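Local coordinates for cyanate lyase C-terminal domain-containing protein (Tetranychus urticae, PDB 5UK3) that probably catalyses the bicarbonate-dependent breakdown of cyanate to ammonia and carbon dioxide, as a cyanase assembled from ten copies of the chain, at residues C59-A64 against E80-P85; Q40-N45 against H65-T70; H54-C59 against P85-Q90; I25-S30 against L71-E76. One frame throughout, in Å; residues are numbered along the deposited sequence.

Contact 1. Residues C59-A64 against E80-P85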
loop_
_atom_site.group_PDB
_atom_site.type_symbol
_atom_site.label_atom_id
_atom_site.label_comp_id
_atom_site.label_asym_id
_atom_site.label_seq_id
_atom_site.Cartn_x
_atom_site.Cartn_y
_atom_site.Cartn_z
ATOM N N CYS I 59 4.193 -16.524 30.467
ATOM C CA CYS I 59 4.738 -16.612 31.835
ATOM C C CYS I 59 5.366 -17.960 32.071
ATOM O O CYS I 59 5.272 -18.819 31.225
ATOM C CB CYS I 59 3.629 -16.348 32.858
ATOM S SG CYS I 59 2.233 -17.457 32.698
ATOM N N ASP I 60 6.021 -18.121 33.217
ATOM C CA ASP I 60 6.522 -19.431 33.666
ATOM C C ASP I 60 5.360 -20.321 34.165
ATOM O O ASP I 60 4.239 -19.846 34.379
ATOM C CB ASP I 60 7.648 -19.299 34.704
ATOM C CG ASP I 60 7.225 -18.576 35.996
ATOM O OD1 ASP I 60 6.050 -18.627 36.413
ATOM O OD2 ASP I 60 8.097 -17.892 36.605
ATOM N N ILE I 61 5.639 -21.611 34.341
ATOM C CA ILE I 61 4.580 -22.611 34.614
ATOM C C ILE I 61 3.945 -22.406 35.980
ATOM O O ILE I 61 2.746 -22.580 36.124
ATOM C CB ILE I 61 5.027 -24.099 34.506
ATOM C CG1 ILE I 61 5.946 -24.328 33.277
ATOM C CG2 ILE I 61 3.781 -24.980 34.358
ATOM C CD1 ILE I 61 6.485 -25.755 33.077
ATOM N N GLN I 62 4.746 -22.022 36.976
ATOM C CA GLN I 62 4.211 -21.796 38.305
ATOM C C GLN I 62 3.206 -20.624 38.351
ATOM O O GLN I 62 2.146 -20.749 38.956
ATOM C CB GLN I 62 5.310 -21.717 39.332
ATOM C CG GLN I 62 5.903 -20.331 39.583
ATOM C CD GLN I 62 6.995 -20.357 40.656
ATOM O OE1 GLN I 62 6.970 -21.212 41.549
ATOM N NE2 GLN I 62 7.972 -19.444 40.547
ATOM N N LEU I 63 3.469 -19.522 37.661
ATOM C CA LEU I 63 2.460 -18.485 37.553
ATOM C C LEU I 63 1.259 -18.960 36.749
ATOM O O LEU I 63 0.106 -18.624 37.048
ATOM C CB LEU I 63 3.021 -17.202 36.926
ATOM C CG LEU I 63 2.107 -15.973 37.090
ATOM C CD1 LEU I 63 2.190 -15.448 38.488
ATOM C CD2 LEU I 63 2.445 -14.882 36.093
ATOM N N ALA I 64 1.512 -19.690 35.679
ATOM C CA ALA I 64 0.423 -20.213 34.856
ATOM C C ALA I 64 -0.566 -21.015 35.695
ATOM O O ALA I 64 -1.785 -20.847 35.522
ATOM C CB ALA I 64 0.976 -21.036 33.708
ATOM N N GLU I 80 -0.788 -23.303 27.626
ATOM C CA GLU I 80 -0.979 -22.257 26.611
ATOM C C GLU I 80 -0.398 -20.913 27.034
ATOM O O GLU I 80 0.111 -20.167 26.201
ATOM C CB GLU I 80 -2.463 -22.072 26.292
ATOM C CG GLU I 80 -3.119 -23.228 25.538
ATOM C CD GLU I 80 -4.638 -23.160 25.614
ATOM O OE1 GLU I 80 -5.271 -24.155 26.014
ATOM O OE2 GLU I 80 -5.194 -22.066 25.320
ATOM N N LEU I 81 -0.469 -20.634 28.330
ATOM C CA LEU I 81 0.118 -19.429 28.900
ATOM C C LEU I 81 1.639 -19.429 28.932
ATOM O O LEU I 81 2.256 -18.388 29.103
ATOM C CB LEU I 81 -0.404 -19.229 30.301
ATOM C CG LEU I 81 -1.924 -19.058 30.461
ATOM C CD1 LEU I 81 -2.270 -18.977 31.950
ATOM C CD2 LEU I 81 -2.451 -17.836 29.754
ATOM N N THR I 82 2.250 -20.591 28.740
ATOM C CA THR I 82 3.689 -20.751 28.778
ATOM C C THR I 82 4.352 -20.647 27.397
ATOM O O THR I 82 5.562 -20.413 27.315
ATOM C CB THR I 82 3.979 -22.113 29.434
ATOM O OG1 THR I 82 3.483 -22.074 30.771
ATOM C CG2 THR I 82 5.476 -22.453 29.505
ATOM N N SER I 83 3.600 -20.913 26.324
ATOM C CA SER I 83 4.148 -20.923 24.969
ATOM C C SER I 83 4.532 -19.525 24.573
ATOM O O SER I 83 3.770 -18.581 24.819
ATOM C CB SER I 83 3.120 -21.421 23.985
ATOM O OG SER I 83 2.771 -22.754 24.277
ATOM N N ILE I 84 5.681 -19.385 23.926
ATOM C CA ILE I 84 6.090 -18.091 23.437
ATOM C C ILE I 84 5.154 -17.822 22.280
ATOM O O ILE I 84 4.917 -18.704 21.463
ATOM C CB ILE I 84 7.520 -18.105 22.914
ATOM C CG1 ILE I 84 8.479 -18.524 24.021
ATOM C CG2 ILE I 84 7.886 -16.734 22.390
ATOM C CD1 ILE I 84 9.923 -18.544 23.589
ATOM N N PRO I 85 4.612 -16.620 22.187
ATOM C CA PRO I 85 3.662 -16.317 21.116
ATOM C C PRO I 85 4.224 -15.563 19.919
ATOM O O PRO I 85 5.240 -14.892 20.043
ATOM C CB PRO I 85 2.618 -15.450 21.826
ATOM C CG PRO I 85 3.315 -14.872 23.016
ATOM C CD PRO I 85 4.616 -15.583 23.229
#
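Cys59 N donates to Leu81 O at 3.0 Å, a nearly straight bond (165° at the hydrogen) that ties the chain just ahead of helix 61-70 to the last turn of helix 78-82. One residue further along, the two backbones stay close: Thr82 CA offers its hydrogen to Cys59 O across 3.5 Å, a CA-H...O contact beside the conventional bond. Beside this backbone link lies a small apolar patch. Leu81 points its CB between two partners, Cys59 SG at 4.0 Å and Ala64 CB at 4.1 Å, while its CD1 reaches the backbone of Ala64. The small side chain of alanine suits this place, because Ala64 CA and Leu81 CA are only 6.0 Å apart. Cys59 SG stands between its own backbone N and carbonyl carbon (chi1 57°), which sets the compact sulfur against Leu81 CB. On the more open side, Ile61 and Thr82 meet obliquely, CG1 of the isoleucine lying 4.2 Å from OG1 of the threonine. Asp60 turns away from Leu81 and Thr82 to serve its own helix as N-cap, its OD1 accepting from Leu63 N at 3.0 Å. Phe24, Trp48, Val52 and Ile67 continue the apolar cluster, so the contact joins the start of helix 61-70 to the end of helix 78-82 in the helical core of cyanase's HTH-family N-terminal domain.

Contact 2. Residues Q40-N45 against H65-T70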
loop_
_atom_site.group_PDB
_atom_site.type_symbol
_atom_site.label_atom_id
_atom_site.label_comp_id
_atom_site.label_asym_id
_atom_site.label_seq_id
_atom_site.Cartn_x
_atom_site.Cartn_y
_atom_site.Cartn_z
ATOM N N GLN I 40 -3.209 -7.825 41.523
ATOM C CA GLN I 40 -2.874 -7.664 42.907
ATOM C C GLN I 40 -2.798 -8.986 43.616
ATOM O O GLN I 40 -1.976 -9.144 44.497
ATOM C CB GLN I 40 -3.871 -6.758 43.549
ATOM C CG GLN I 40 -3.454 -6.046 44.802
ATOM C CD GLN I 40 -4.298 -4.778 44.944
ATOM O OE1 GLN I 40 -5.072 -4.383 44.012
ATOM N NE2 GLN I 40 -4.199 -4.139 46.115
ATOM N N LEU I 41 -3.669 -9.921 43.275
ATOM C CA LEU I 41 -3.635 -11.228 43.913
ATOM C C LEU I 41 -2.367 -11.983 43.563
ATOM O O LEU I 41 -1.787 -12.661 44.394
ATOM C CB LEU I 41 -4.860 -12.049 43.542
ATOM C CG LEU I 41 -6.175 -11.476 44.050
ATOM C CD1 LEU I 41 -7.332 -12.291 43.498
ATOM C CD2 LEU I 41 -6.188 -11.484 45.567
ATOM N N LEU I 42 -1.954 -11.862 42.312
ATOM C CA LEU I 42 -0.777 -12.544 41.816
ATOM C C LEU I 42 0.550 -11.807 41.987
ATOM O O LEU I 42 1.594 -12.372 41.700
ATOM C CB LEU I 42 -0.986 -12.878 40.338
ATOM C CG LEU I 42 -2.165 -13.860 40.102
ATOM C CD1 LEU I 42 -2.665 -13.844 38.688
ATOM C CD2 LEU I 42 -1.767 -15.268 40.444
ATOM N N SER I 43 0.511 -10.548 42.455
ATOM C CA SER I 43 1.709 -9.694 42.649
ATOM C C SER I 43 2.521 -9.467 41.377
ATOM O O SER I 43 3.726 -9.692 41.358
ATOM C CB SER I 43 2.599 -10.251 43.763
ATOM O OG SER I 43 1.940 -10.133 45.024
ATOM N N VAL I 44 1.837 -9.080 40.298
ATOM C CA VAL I 44 2.456 -8.830 38.996
ATOM C C VAL I 44 1.882 -7.558 38.363
ATOM O O VAL I 44 0.822 -7.078 38.768
ATOM C CB VAL I 44 2.246 -9.992 38.011
ATOM C CG1 VAL I 44 2.902 -11.255 38.516
ATOM C CG2 VAL I 44 0.757 -10.242 37.727
ATOM N N ASN I 45 2.601 -7.041 37.374
ATOM C CA ASN I 45 2.192 -5.868 36.643
ATOM C C ASN I 45 0.856 -6.121 35.943
ATOM O O ASN I 45 0.710 -7.083 35.220
ATOM C CB ASN I 45 3.238 -5.500 35.566
ATOM C CG ASN I 45 2.916 -4.211 34.854
ATOM O OD1 ASN I 45 2.512 -3.195 35.472
ATOM N ND2 ASN I 45 3.041 -4.223 33.566
ATOM N N HIS I 65 -0.060 -21.903 36.562
ATOM C CA HIS I 65 -0.949 -22.699 37.440
ATOM C C HIS I 65 -1.778 -21.791 38.337
ATOM O O HIS I 65 -2.978 -21.935 38.452
ATOM C CB HIS I 65 -0.195 -23.712 38.308
ATOM C CG HIS I 65 0.288 -24.924 37.579
ATOM N ND1 HIS I 65 -0.526 -25.682 36.759
ATOM C CD2 HIS I 65 1.488 -25.559 37.606
ATOM C CE1 HIS I 65 0.161 -26.699 36.271
ATOM N NE2 HIS I 65 1.387 -26.646 36.766
ATOM N N ARG I 66 -1.129 -20.813 38.907
ATOM C CA ARG I 66 -1.811 -19.826 39.751
ATOM C C ARG I 66 -2.872 -18.995 39.032
ATOM O O ARG I 66 -3.914 -18.723 39.605
ATOM C CB ARG I 66 -0.793 -18.873 40.384
ATOM C CG ARG I 66 -0.348 -19.303 41.732
ATOM C CD ARG I 66 0.462 -18.265 42.311
ATOM N NE ARG I 66 -0.260 -17.331 43.133
ATOM C CZ ARG I 66 0.306 -16.262 43.647
ATOM N NH1 ARG I 66 -0.415 -15.421 44.369
ATOM N NH2 ARG I 66 1.626 -16.044 43.475
ATOM N N ILE I 67 -2.594 -18.590 37.793
ATOM C CA ILE I 67 -3.608 -17.919 36.975
ATOM C C ILE I 67 -4.827 -18.831 36.819
ATOM O O ILE I 67 -5.956 -18.407 36.979
ATOM C CB ILE I 67 -3.039 -17.492 35.585
ATOM C CG1 ILE I 67 -2.104 -16.315 35.759
ATOM C CG2 ILE I 67 -4.141 -17.099 34.616
ATOM C CD1 ILE I 67 -1.158 -16.084 34.594
ATOM N N CYS I 68 -4.583 -20.089 36.488
ATOM C CA CYS I 68 -5.668 -21.012 36.324
ATOM C C CYS I 68 -6.565 -21.132 37.558
ATOM O O CYS I 68 -7.758 -21.280 37.455
ATOM C CB CYS I 68 -5.120 -22.377 35.884
ATOM S SG CYS I 68 -4.382 -22.341 34.228
ATOM N N ASP I 69 -5.981 -21.192 38.726
ATOM C CA ASP I 69 -6.763 -21.257 39.947
ATOM C C ASP I 69 -7.549 -20.024 40.226
ATOM O O ASP I 69 -8.604 -20.095 40.844
ATOM C CB ASP I 69 -5.716 -21.349 41.087
ATOM C CG ASP I 69 -5.186 -22.749 41.332
ATOM O OD1 ASP I 69 -5.570 -23.635 40.530
ATOM O OD2 ASP I 69 -4.314 -22.911 42.270
ATOM N N THR I 70 -6.941 -18.891 39.931
ATOM C CA THR I 70 -7.562 -17.617 40.162
ATOM C C THR I 70 -8.839 -17.505 39.326
ATOM O O THR I 70 -9.881 -17.070 39.838
ATOM C CB THR I 70 -6.593 -16.511 39.800
ATOM O OG1 THR I 70 -5.399 -16.673 40.574
ATOM C CG2 THR I 70 -7.207 -15.147 40.072
#
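Leu42 and Arg66 slide past each other in opposite directions, so that one methyl of the leucine lies against both the base and the guanidinium of the arginine. Leu42 CD2 lies 3.7 Å from Arg66 CB and sits 3.6 Å above the guanidinium plane, offset toward its rim, with NE the nearest atom of that group. The arginine is bent at chi3 (93°), which carries its NE around toward the end of helix 35-42. There NH1 comes within 3.1 Å of Leu41 O, at an angle too poor for a hydrogen bond. A long residue with an apolar stem and a charged end suits this rim, since it can cover a leucine and still keep its charge near the surface. The other methyl of Leu42, CD1, meets Ile67 CG1 at 3.9 Å, the two side chains crossing at about a right angle. Leu42 thereby packs between helices 35-42 and 61-70 in the HTH-family N-terminal domain, while Ile67 leads on to Leu49 and Leu53 of helix 46-53 and to Leu81. Thr70 faces the same leucine with OG1, 3.9 Å from Leu42 CD2. That hydroxyl donates back to Arg66 O at 2.7 Å, and Thr70 N reaches the same oxygen from the opposite face of its plane. With its hydrogen used inside the helix, the hydroxyl can sit against a methyl at little cost.

Contact 3. Residues H54-C59 against P85-Q90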
loop_
_atom_site.group_PDB
_atom_site.type_symbol
_atom_site.label_atom_id
_atom_site.label_comp_id
_atom_site.label_asym_id
_atom_site.label_seq_id
_atom_site.Cartn_x
_atom_site.Cartn_y
_atom_site.Cartn_z
ATOM N N HIS I 54 -4.177 -12.246 26.926
ATOM C CA HIS I 54 -4.509 -11.999 25.527
ATOM C C HIS I 54 -3.575 -12.725 24.534
ATOM O O HIS I 54 -3.800 -12.606 23.327
ATOM C CB HIS I 54 -4.530 -10.509 25.208
ATOM C CG HIS I 54 -5.708 -9.811 25.748
ATOM N ND1 HIS I 54 -5.977 -9.733 27.094
ATOM C CD2 HIS I 54 -6.698 -9.142 25.132
ATOM C CE1 HIS I 54 -7.090 -9.054 27.291
ATOM N NE2 HIS I 54 -7.544 -8.675 26.112
ATOM N N GLY I 55 -2.538 -13.412 25.017
ATOM C CA GLY I 55 -1.632 -14.141 24.176
ATOM C C GLY I 55 -0.602 -13.331 23.426
ATOM O O GLY I 55 -0.178 -13.722 22.325
ATOM N N GLN I 56 -0.254 -12.157 23.948
ATOM C CA GLN I 56 0.830 -11.335 23.398
ATOM C C GLN I 56 2.071 -11.395 24.269
ATOM O O GLN I 56 3.030 -10.703 24.021
ATOM C CB GLN I 56 0.360 -9.911 23.296
ATOM C CG GLN I 56 -0.695 -9.719 22.231
ATOM C CD GLN I 56 -0.155 -9.993 20.841
ATOM O OE1 GLN I 56 0.909 -9.486 20.448
ATOM N NE2 GLN I 56 -0.898 -10.742 20.078
ATOM N N ASN I 57 2.038 -12.243 25.285
ATOM C CA ASN I 57 3.155 -12.449 26.191
ATOM C C ASN I 57 2.965 -13.800 26.901
ATOM O O ASN I 57 1.879 -14.375 26.825
ATOM C CB ASN I 57 3.216 -11.327 27.211
ATOM C CG ASN I 57 4.342 -10.333 26.938
ATOM O OD1 ASN I 57 5.416 -10.712 26.481
ATOM N ND2 ASN I 57 4.079 -9.052 27.182
ATOM N N CYS I 58 3.991 -14.308 27.562
ATOM C CA CYS I 58 3.888 -15.594 28.237
ATOM C C CYS I 58 4.484 -15.523 29.631
ATOM O O CYS I 58 5.189 -14.573 29.943
ATOM C CB CYS I 58 4.585 -16.669 27.401
ATOM S SG CYS I 58 6.366 -16.455 27.279
ATOM N N CYS I 59 4.193 -16.524 30.467
ATOM C CA CYS I 59 4.738 -16.612 31.835
ATOM C C CYS I 59 5.366 -17.960 32.071
ATOM O O CYS I 59 5.272 -18.819 31.225
ATOM C CB CYS I 59 3.629 -16.348 32.858
ATOM S SG CYS I 59 2.233 -17.457 32.698
ATOM N N PRO I 85 4.612 -16.620 22.187
ATOM C CA PRO I 85 3.662 -16.317 21.116
ATOM C C PRO I 85 4.224 -15.563 19.919
ATOM O O PRO I 85 5.240 -14.892 20.043
ATOM C CB PRO I 85 2.618 -15.450 21.826
ATOM C CG PRO I 85 3.315 -14.872 23.016
ATOM C CD PRO I 85 4.616 -15.583 23.229
ATOM N N LEU I 86 3.564 -15.684 18.769
ATOM C CA LEU I 86 3.984 -14.955 17.586
ATOM C C LEU I 86 3.259 -13.642 17.766
ATOM O O LEU I 86 2.088 -13.503 17.436
ATOM C CB LEU I 86 3.513 -15.653 16.321
ATOM N N ARG I 87 3.981 -12.681 18.315
ATOM C CA ARG I 87 3.456 -11.372 18.659
ATOM C C ARG I 87 3.248 -10.293 17.620
ATOM O O ARG I 87 3.790 -10.322 16.522
ATOM C CB ARG I 87 4.373 -10.730 19.705
ATOM C CG ARG I 87 4.641 -11.528 20.963
ATOM C CD ARG I 87 5.419 -10.668 21.939
ATOM N NE ARG I 87 5.785 -11.369 23.162
ATOM C CZ ARG I 87 6.802 -12.212 23.256
ATOM N NH1 ARG I 87 7.079 -12.797 24.407
ATOM N NH2 ARG I 87 7.540 -12.474 22.192
ATOM N N GLY I 88 2.437 -9.330 18.041
ATOM C CA GLY I 88 2.216 -8.049 17.374
ATOM C C GLY I 88 1.478 -8.098 16.055
ATOM O O GLY I 88 1.724 -7.268 15.181
ATOM N N ASN I 89 0.568 -9.067 15.913
ATOM C CA ASN I 89 0.017 -9.437 14.595
ATOM C C ASN I 89 -1.519 -9.453 14.519
ATOM O O ASN I 89 -2.097 -10.088 13.668
ATOM C CB ASN I 89 0.608 -10.787 14.188
ATOM C CG ASN I 89 0.612 -10.985 12.699
ATOM O OD1 ASN I 89 0.703 -10.033 11.930
ATOM N ND2 ASN I 89 0.520 -12.225 12.279
ATOM N N GLN I 90 -2.158 -8.713 15.420
ATOM C CA GLN I 90 -3.614 -8.601 15.484
ATOM C C GLN I 90 -3.900 -7.256 14.815
ATOM O O GLN I 90 -3.344 -6.242 15.208
ATOM C CB GLN I 90 -4.149 -8.709 16.948
ATOM C CG GLN I 90 -3.231 -8.170 18.065
ATOM C CD GLN I 90 -3.760 -8.276 19.527
ATOM O OE1 GLN I 90 -4.436 -9.240 19.862
ATOM N NE2 GLN I 90 -3.589 -7.238 20.325
#
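Gln56 OE1 accepts from Gly88 N at 2.9 Å, the main hydrogen bond between the two loops. It is nearly straight (170° at the hydrogen), with the donor on a lone pair. A bend at chi2 (-65°) brings Gln56 CD back toward the 85-90 loop, although the side chain sets out away from it. The Gln56 and Gln90 side chains meet tip to tip, NE2 of Gln56 lying 3.8 Å from CD of Gln90, whose own NE2 bonds Ser110 of a third subunit. The weaker polar contacts gather at Arg87. Its NE makes weak bonds to Gln56 O at 3.0 Å and to Asn57 OD1 at 3.4 Å, both acceptors lying at the edge of the guanidinium. The charge is paired mainly with Asp122 of a second subunit, through NH1, whose exact place is less certain; Tyr153 of that subunit adds a cation-pi contact. Asn57 is positioned through ND2 by Ser51 and by Tyr108 of the same third subunit. Pro85 supplies the van der Waals contact: its CB lies against Gly55 O, its CG near Asn57 N, and its CD is 4.3 Å from Cys58 CB. Gly55 (phi 77°) closes helix 46-53 with a Schellman motif, a shape glycine adopts readily. The 54-59 loop, between two helices of the HTH-family domain, thus holds the 85-90 segment on its way to helix 96-120, where three neighbouring subunits of the decamer also meet it.

Contact 4. Residues I25-S30 against L71-E76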
loop_
_atom_site.group_PDB
_atom_site.type_symbol
_atom_site.label_atom_id
_atom_site.label_comp_id
_atom_site.label_asym_id
_atom_site.label_seq_id
_atom_site.Cartn_x
_atom_site.Cartn_y
_atom_site.Cartn_z
ATOM N N ILE I 25 -10.218 -15.010 29.119
ATOM C CA ILE I 25 -11.103 -13.856 29.270
ATOM C C ILE I 25 -12.532 -14.256 29.654
ATOM O O ILE I 25 -13.106 -13.655 30.574
ATOM C CB ILE I 25 -11.147 -12.933 28.028
ATOM C CG1 ILE I 25 -9.763 -12.307 27.749
ATOM C CG2 ILE I 25 -12.173 -11.813 28.250
ATOM C CD1 ILE I 25 -9.657 -11.624 26.390
ATOM N N LYS I 26 -13.102 -15.245 28.973
ATOM C CA LYS I 26 -14.470 -15.696 29.283
ATOM C C LYS I 26 -14.553 -16.115 30.739
ATOM O O LYS I 26 -15.537 -15.798 31.435
ATOM C CB LYS I 26 -14.908 -16.871 28.373
ATOM N N ALA I 27 -13.533 -16.847 31.186
ATOM C CA ALA I 27 -13.453 -17.334 32.574
ATOM C C ALA I 27 -13.382 -16.194 33.572
ATOM O O ALA I 27 -14.020 -16.254 34.626
ATOM C CB ALA I 27 -12.261 -18.260 32.741
ATOM N N LYS I 28 -12.637 -15.149 33.222
ATOM C CA LYS I 28 -12.516 -13.958 34.060
ATOM C C LYS I 28 -13.835 -13.193 34.218
ATOM O O LYS I 28 -14.186 -12.775 35.315
ATOM C CB LYS I 28 -11.455 -13.025 33.490
ATOM C CG LYS I 28 -11.432 -11.656 34.143
ATOM C CD LYS I 28 -10.523 -10.707 33.391
ATOM C CE LYS I 28 -10.831 -9.269 33.752
ATOM N NZ LYS I 28 -12.224 -8.903 33.389
ATOM N N GLU I 29 -14.561 -13.021 33.118
ATOM C CA GLU I 29 -15.870 -12.324 33.132
ATOM C C GLU I 29 -16.911 -13.052 34.017
ATOM O O GLU I 29 -17.563 -12.409 34.843
ATOM C CB GLU I 29 -16.392 -12.020 31.706
ATOM C CG GLU I 29 -15.441 -11.141 30.895
ATOM C CD GLU I 29 -15.875 -10.970 29.455
ATOM O OE1 GLU I 29 -17.086 -11.113 29.175
ATOM O OE2 GLU I 29 -15.030 -10.662 28.597
ATOM N N SER I 30 -16.991 -14.386 33.909
ATOM C CA SER I 30 -17.808 -15.245 34.812
ATOM C C SER I 30 -17.627 -14.978 36.303
ATOM O O SER I 30 -18.608 -14.848 37.032
ATOM C CB SER I 30 -17.504 -16.735 34.585
ATOM O OG SER I 30 -18.066 -17.183 33.367
ATOM N N LEU I 71 -8.749 -17.945 38.080
ATOM C CA LEU I 71 -9.901 -18.126 37.217
ATOM C C LEU I 71 -10.548 -19.478 37.527
ATOM O O LEU I 71 -10.064 -20.286 38.360
ATOM C CB LEU I 71 -9.452 -18.095 35.782
ATOM C CG LEU I 71 -8.687 -16.818 35.358
ATOM C CD1 LEU I 71 -8.054 -16.958 33.983
ATOM C CD2 LEU I 71 -9.591 -15.601 35.369
ATOM N N GLY I 72 -11.674 -19.754 36.909
ATOM C CA GLY I 72 -12.332 -21.073 37.157
ATOM C C GLY I 72 -11.561 -22.299 36.713
ATOM O O GLY I 72 -11.825 -23.384 37.196
ATOM N N ILE I 73 -10.601 -22.111 35.818
ATOM C CA ILE I 73 -10.186 -23.155 34.878
ATOM C C ILE I 73 -9.179 -24.196 35.357
ATOM O O ILE I 73 -8.552 -24.042 36.400
ATOM C CB ILE I 73 -9.633 -22.562 33.564
ATOM C CG1 ILE I 73 -8.429 -21.719 33.823
ATOM C CG2 ILE I 73 -10.685 -21.729 32.845
ATOM C CD1 ILE I 73 -7.750 -21.312 32.555
ATOM N N SER I 74 -9.100 -25.280 34.598
ATOM C CA SER I 74 -8.234 -26.401 34.905
ATOM C C SER I 74 -6.763 -26.120 34.686
ATOM O O SER I 74 -6.391 -25.350 33.815
ATOM C CB SER I 74 -8.655 -27.621 34.098
ATOM O OG SER I 74 -7.903 -28.753 34.478
ATOM N N HIS I 75 -5.928 -26.778 35.475
ATOM C CA HIS I 75 -4.491 -26.609 35.388
ATOM C C HIS I 75 -3.990 -27.105 34.048
ATOM O O HIS I 75 -2.893 -26.772 33.628
ATOM C CB HIS I 75 -3.779 -27.308 36.542
ATOM C CG HIS I 75 -4.058 -28.774 36.631
ATOM N ND1 HIS I 75 -5.138 -29.283 37.314
ATOM C CD2 HIS I 75 -3.390 -29.840 36.133
ATOM C CE1 HIS I 75 -5.130 -30.600 37.227
ATOM N NE2 HIS I 75 -4.079 -30.964 36.516
ATOM N N GLU I 76 -4.796 -27.911 33.377
ATOM C CA GLU I 76 -4.403 -28.447 32.090
ATOM C C GLU I 76 -4.148 -27.325 31.095
ATOM O O GLU I 76 -3.215 -27.408 30.309
ATOM C CB GLU I 76 -5.436 -29.442 31.593
ATOM C CG GLU I 76 -5.541 -30.651 32.506
ATOM C CD GLU I 76 -4.210 -31.351 32.690
ATOM O OE1 GLU I 76 -4.073 -32.133 33.649
ATOM O OE2 GLU I 76 -3.296 -31.124 31.876
#
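Helix 23-31, which opens the modelled chain, rests on the turn that leaves helix 61-70, and Ala27 touches it through a single methyl. Ala27 CB lies 3.8 Å from Ile73 CG2 and 4.1 Å from Leu71 CB. Alanine suits a place where the turn runs so near the helix: Leu71 CA and Lys28 CA are 5.8 Å apart, a closeness consistent with the small Ala27 side chain beside them. Leu71 is the first residue to depart from helical geometry after helix 61-70, and its CG stands anti to the carbonyl carbon (chi1 -56°). From there CD2 reaches the helix backbone, 3.6 Å from Lys28 CA and 3.7 Å from Lys28 CB. The contact thus joins the first helix of the HTH-family N-terminal domain to the connection between helices 61-70 and 78-82, with Phe24 and Met38 continuing the apolar layer around Leu71. Phe24 and Cys68 pack on Ile73. Lys28 contributes only the base of its side chain here. CG is anti to the backbone N (chi1 170°), and the long chain leads away to a salt bridge with Glu118 of a third subunit and a cation-pi contact with Tyr35. Lysine fits because its aliphatic base packs on leucine while its charge reaches a neighbouring chain.

Contacts 1, 2 and 4 all join parts of the HTH-family N-terminal domain, and contact 3 lies at its exit, where the chain heads for helix 96-120. Contacts 1 and 2 share helix 61-70, their centres about 12 Å apart, and meet where Ile67 packs against Leu81 and Cys59. Contact 4 holds the turn after that helix, about 12 Å from contact 2. Contacts 1 and 3 share Cys59 and Pro85, with centres about 11 Å apart. Along the chain, the segments of contact 1 fall between those of contact 3, and those of contact 2 between those of contact 4, while the other pairs interleave. This order is consistent with a compact helical unit that also meets neighbouring subunits.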